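Local coordinates for putative uncharacterized protein SMU.776 (Streptococcus mutans, PDB 3LDF) that binds S-adenosyl-L-homocysteine and is probably an S-adenosylmethionine-dependent methyltransferase, possibly acting on RNA, at residues A[111-116]-A[195-200]. Residues are numbered along the deposited sequence; the frame is centred on the assembly and turned at random.
With SAH (S-adenosyl-L-homocysteine), chain B.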
loop_
_atom_site.group_PDB
_atom_site.type_symbol
_atom_site.label_atom_id
_atom_site.label_comp_id
_atom_site.label_asym_id
_atom_site.label_seq_id
_atom_site.Cartn_x
_atom_site.Cartn_y
_atom_site.Cartn_z
ATOM N N THR A 111 -9.802 5.685 -0.889
ATOM C CA THR A 111 -8.657 5.911 -1.749
ATOM C C THR A 111 -9.035 5.903 -3.226
ATOM O O THR A 111 -10.013 5.267 -3.605
ATOM C CB THR A 111 -7.508 4.886 -1.487
ATOM O OG1 THR A 111 -7.896 3.581 -1.982
ATOM C CG2 THR A 111 -7.228 4.842 0.035
ATOM N N ILE A 112 -8.224 6.584 -4.058
ATOM C CA ILE A 112 -8.416 6.644 -5.501
ATOM C C ILE A 112 -7.058 6.596 -6.237
ATOM O O ILE A 112 -6.153 7.405 -5.986
ATOM C CB ILE A 112 -9.145 7.921 -5.913
ATOM C CG1 ILE A 112 -10.443 8.124 -5.030
ATOM C CG2 ILE A 112 -9.499 7.868 -7.487
ATOM C CD1 ILE A 112 -11.163 9.397 -5.252
ATOM N N ASP A 113 -6.963 5.687 -7.201
ATOM C CA ASP A 113 -5.735 5.466 -7.923
ATOM C C ASP A 113 -5.897 5.699 -9.424
ATOM O O ASP A 113 -6.949 5.381 -10.021
ATOM C CB ASP A 113 -5.244 4.032 -7.680
ATOM C CG ASP A 113 -4.732 3.829 -6.303
ATOM O OD1 ASP A 113 -3.949 4.668 -5.792
ATOM O OD2 ASP A 113 -5.063 2.776 -5.744
ATOM N N CYS A 114 -4.849 6.236 -10.050
ATOM C CA CYS A 114 -4.928 6.294 -11.488
ATOM C C CYS A 114 -4.051 5.247 -12.169
ATOM O O CYS A 114 -2.957 4.913 -11.670
ATOM C CB CYS A 114 -4.824 7.717 -12.015
ATOM S SG CYS A 114 -3.258 8.263 -12.621
ATOM N N TYR A 115 -4.559 4.668 -13.255
ATOM C CA TYR A 115 -3.844 3.602 -13.969
ATOM C C TYR A 115 -3.939 3.909 -15.477
ATOM O O TYR A 115 -4.786 3.349 -16.132
ATOM C CB TYR A 115 -4.474 2.216 -13.682
ATOM C CG TYR A 115 -4.070 1.548 -12.375
ATOM C CD1 TYR A 115 -2.963 0.675 -12.319
ATOM C CD2 TYR A 115 -4.760 1.801 -11.167
ATOM C CE1 TYR A 115 -2.559 0.050 -11.100
ATOM C CE2 TYR A 115 -4.362 1.181 -9.967
ATOM C CZ TYR A 115 -3.267 0.288 -9.952
ATOM O OH TYR A 115 -2.833 -0.325 -8.771
ATOM N N GLY A 116 -3.101 4.782 -16.030
ATOM C CA GLY A 116 -3.213 5.134 -17.457
ATOM C C GLY A 116 -4.507 5.907 -17.685
ATOM O O GLY A 116 -4.743 6.937 -17.024
ATOM N N ILE A 195 0.252 -4.802 -9.106
ATOM C CA ILE A 195 1.302 -3.938 -8.604
ATOM C C ILE A 195 0.751 -3.182 -7.354
ATOM O O ILE A 195 -0.420 -2.808 -7.326
ATOM C CB ILE A 195 1.773 -2.925 -9.722
ATOM C CG1 ILE A 195 3.060 -2.200 -9.288
ATOM C CG2 ILE A 195 0.729 -1.851 -10.010
ATOM C CD1 ILE A 195 3.836 -1.649 -10.468
ATOM N N PHE A 196 1.611 -2.998 -6.351
ATOM C CA PHE A 196 1.471 -2.049 -5.277
ATOM C C PHE A 196 2.284 -0.834 -5.638
ATOM O O PHE A 196 3.548 -0.836 -5.566
ATOM C CB PHE A 196 1.996 -2.677 -3.935
ATOM C CG PHE A 196 1.090 -3.794 -3.439
ATOM C CD1 PHE A 196 0.018 -3.494 -2.569
ATOM C CD2 PHE A 196 1.230 -5.109 -3.942
ATOM C CE1 PHE A 196 -0.878 -4.527 -2.156
ATOM C CE2 PHE A 196 0.392 -6.110 -3.546
ATOM C CZ PHE A 196 -0.701 -5.826 -2.645
ATOM N N LEU A 197 1.562 0.226 -5.969
ATOM C CA LEU A 197 2.137 1.471 -6.406
ATOM C C LEU A 197 2.968 2.115 -5.341
ATOM O O LEU A 197 3.827 2.964 -5.660
ATOM C CB LEU A 197 1.037 2.468 -6.821
ATOM C CG LEU A 197 0.169 2.003 -8.004
ATOM C CD1 LEU A 197 -1.098 2.864 -8.188
ATOM C CD2 LEU A 197 0.948 1.778 -9.361
ATOM N N ASP A 198 2.696 1.761 -4.073
ATOM C CA ASP A 198 3.357 2.462 -2.950
ATOM C C ASP A 198 4.855 2.159 -2.813
ATOM O O ASP A 198 5.572 2.836 -2.072
ATOM C CB ASP A 198 2.592 2.346 -1.630
ATOM C CG ASP A 198 2.732 0.971 -0.936
ATOM O OD1 ASP A 198 3.155 -0.048 -1.526
ATOM O OD2 ASP A 198 2.356 0.909 0.257
ATOM N N GLN A 199 5.321 1.202 -3.607
ATOM C CA GLN A 199 6.729 0.796 -3.628
ATOM C C GLN A 199 7.473 1.378 -4.833
ATOM O O GLN A 199 8.639 1.004 -5.120
ATOM C CB GLN A 199 6.832 -0.754 -3.556
ATOM C CG GLN A 199 6.536 -1.192 -2.074
ATOM C CD GLN A 199 6.066 -2.613 -2.007
ATOM O OE1 GLN A 199 5.437 -3.087 -2.940
ATOM N NE2 GLN A 199 6.456 -3.339 -0.962
ATOM N N ARG A 200 6.803 2.310 -5.496
ATOM C CA ARG A 200 7.368 3.009 -6.663
ATOM C C ARG A 200 8.869 3.423 -6.495
ATOM O O ARG A 200 9.662 3.282 -7.438
ATOM C CB ARG A 200 6.542 4.268 -7.025
ATOM C CG ARG A 200 7.154 5.132 -8.163
ATOM C CD ARG A 200 6.268 6.241 -8.701
ATOM N NE ARG A 200 5.973 7.255 -7.678
ATOM C CZ ARG A 200 4.886 7.301 -6.893
ATOM N NH1 ARG A 200 3.886 6.403 -7.011
ATOM N NH2 ARG A 200 4.788 8.289 -6.004
HETATM N N SAH B . 5.990 -8.218 -2.668
HETATM C CA SAH B . 4.843 -8.299 -3.630
HETATM C CB SAH B . 3.480 -8.088 -2.893
HETATM C CG SAH B . 3.088 -9.301 -1.975
HETATM S SD SAH B . 1.356 -9.769 -2.121
HETATM C C SAH B . 5.163 -7.333 -4.730
HETATM O O SAH B . 6.306 -6.788 -4.759
HETATM O OXT SAH B . 4.279 -7.056 -5.580
HETATM C "C5'" SAH B . 1.387 -11.283 -1.155
HETATM C "C4'" SAH B . 1.875 -12.537 -1.921
HETATM O "O4'" SAH B . 2.458 -13.494 -1.019
HETATM C "C3'" SAH B . 0.770 -13.314 -2.672
HETATM O "O3'" SAH B . 1.187 -13.384 -4.031
HETATM C "C2'" SAH B . 0.783 -14.744 -2.139
HETATM O "O2'" SAH B . 0.766 -15.683 -3.228
HETATM C "C1'" SAH B . 2.186 -14.827 -1.503
HETATM N N9 SAH B . 2.382 -15.786 -0.368
HETATM C C8 SAH B . 1.648 -15.884 0.802
HETATM N N7 SAH B . 2.184 -16.838 1.615
HETATM C C5 SAH B . 3.274 -17.352 0.972
HETATM C C6 SAH B . 4.306 -18.364 1.255
HETATM N N6 SAH B . 4.270 -19.047 2.437
HETATM N N1 SAH B . 5.296 -18.568 0.327
HETATM C C2 SAH B . 5.342 -17.902 -0.851
HETATM N N3 SAH B . 4.442 -16.956 -1.165
HETATM C C4 SAH B . 3.397 -16.655 -0.325
#
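I195 meets the outer end of the Y115 ring: its CG2 lies 4.0 Å from Y115 CE1, at the ring edge and near the ring plane. The branch that touches is the one held between the backbone N and carbonyl carbon of I195, while CG1 extends anti to the N (chi1 -169°). The carbonyl O of I195 stands 3.8 Å from Y115 OH, a distance of packing; the hydroxyl instead hydrogen-bonds to T193 OG1, just upstream in the same loop. At F196 the side chain turns from the strand to the bound S-adenosyl-L-homocysteine, and F196 CE2 approaches the ligand CB to 3.7 Å. L197 then points back and makes the broadest contact with the strand. Its CD1 comes obliquely to the Y115 ring, 3.8 Å from CZ and 3.7 Å from OH. The same L197 CD1 lies 4.1 Å from D113 OD1, a van der Waals approach. This carboxylate oxygen is already engaged in a salt bridge with R98 on the adjacent strand 96-101, so the L197 methyl packs beside a buried carboxylate whose charge is paired with R98. Beyond L197 the chain leaves the strand; Q199 occupies the N-cap position, and R200 starts the helix and pairs with D365. Consecutive residues thus face the ligand and the strand. Strand 110-115 lies between 96-101 and 118-123 in a mixed sheet separate from the Rossmann-like methyltransferase sheet, and the loop leading from strand 181-185 into helix 200-210 packs against it, with V185 touching both Y115 and I195.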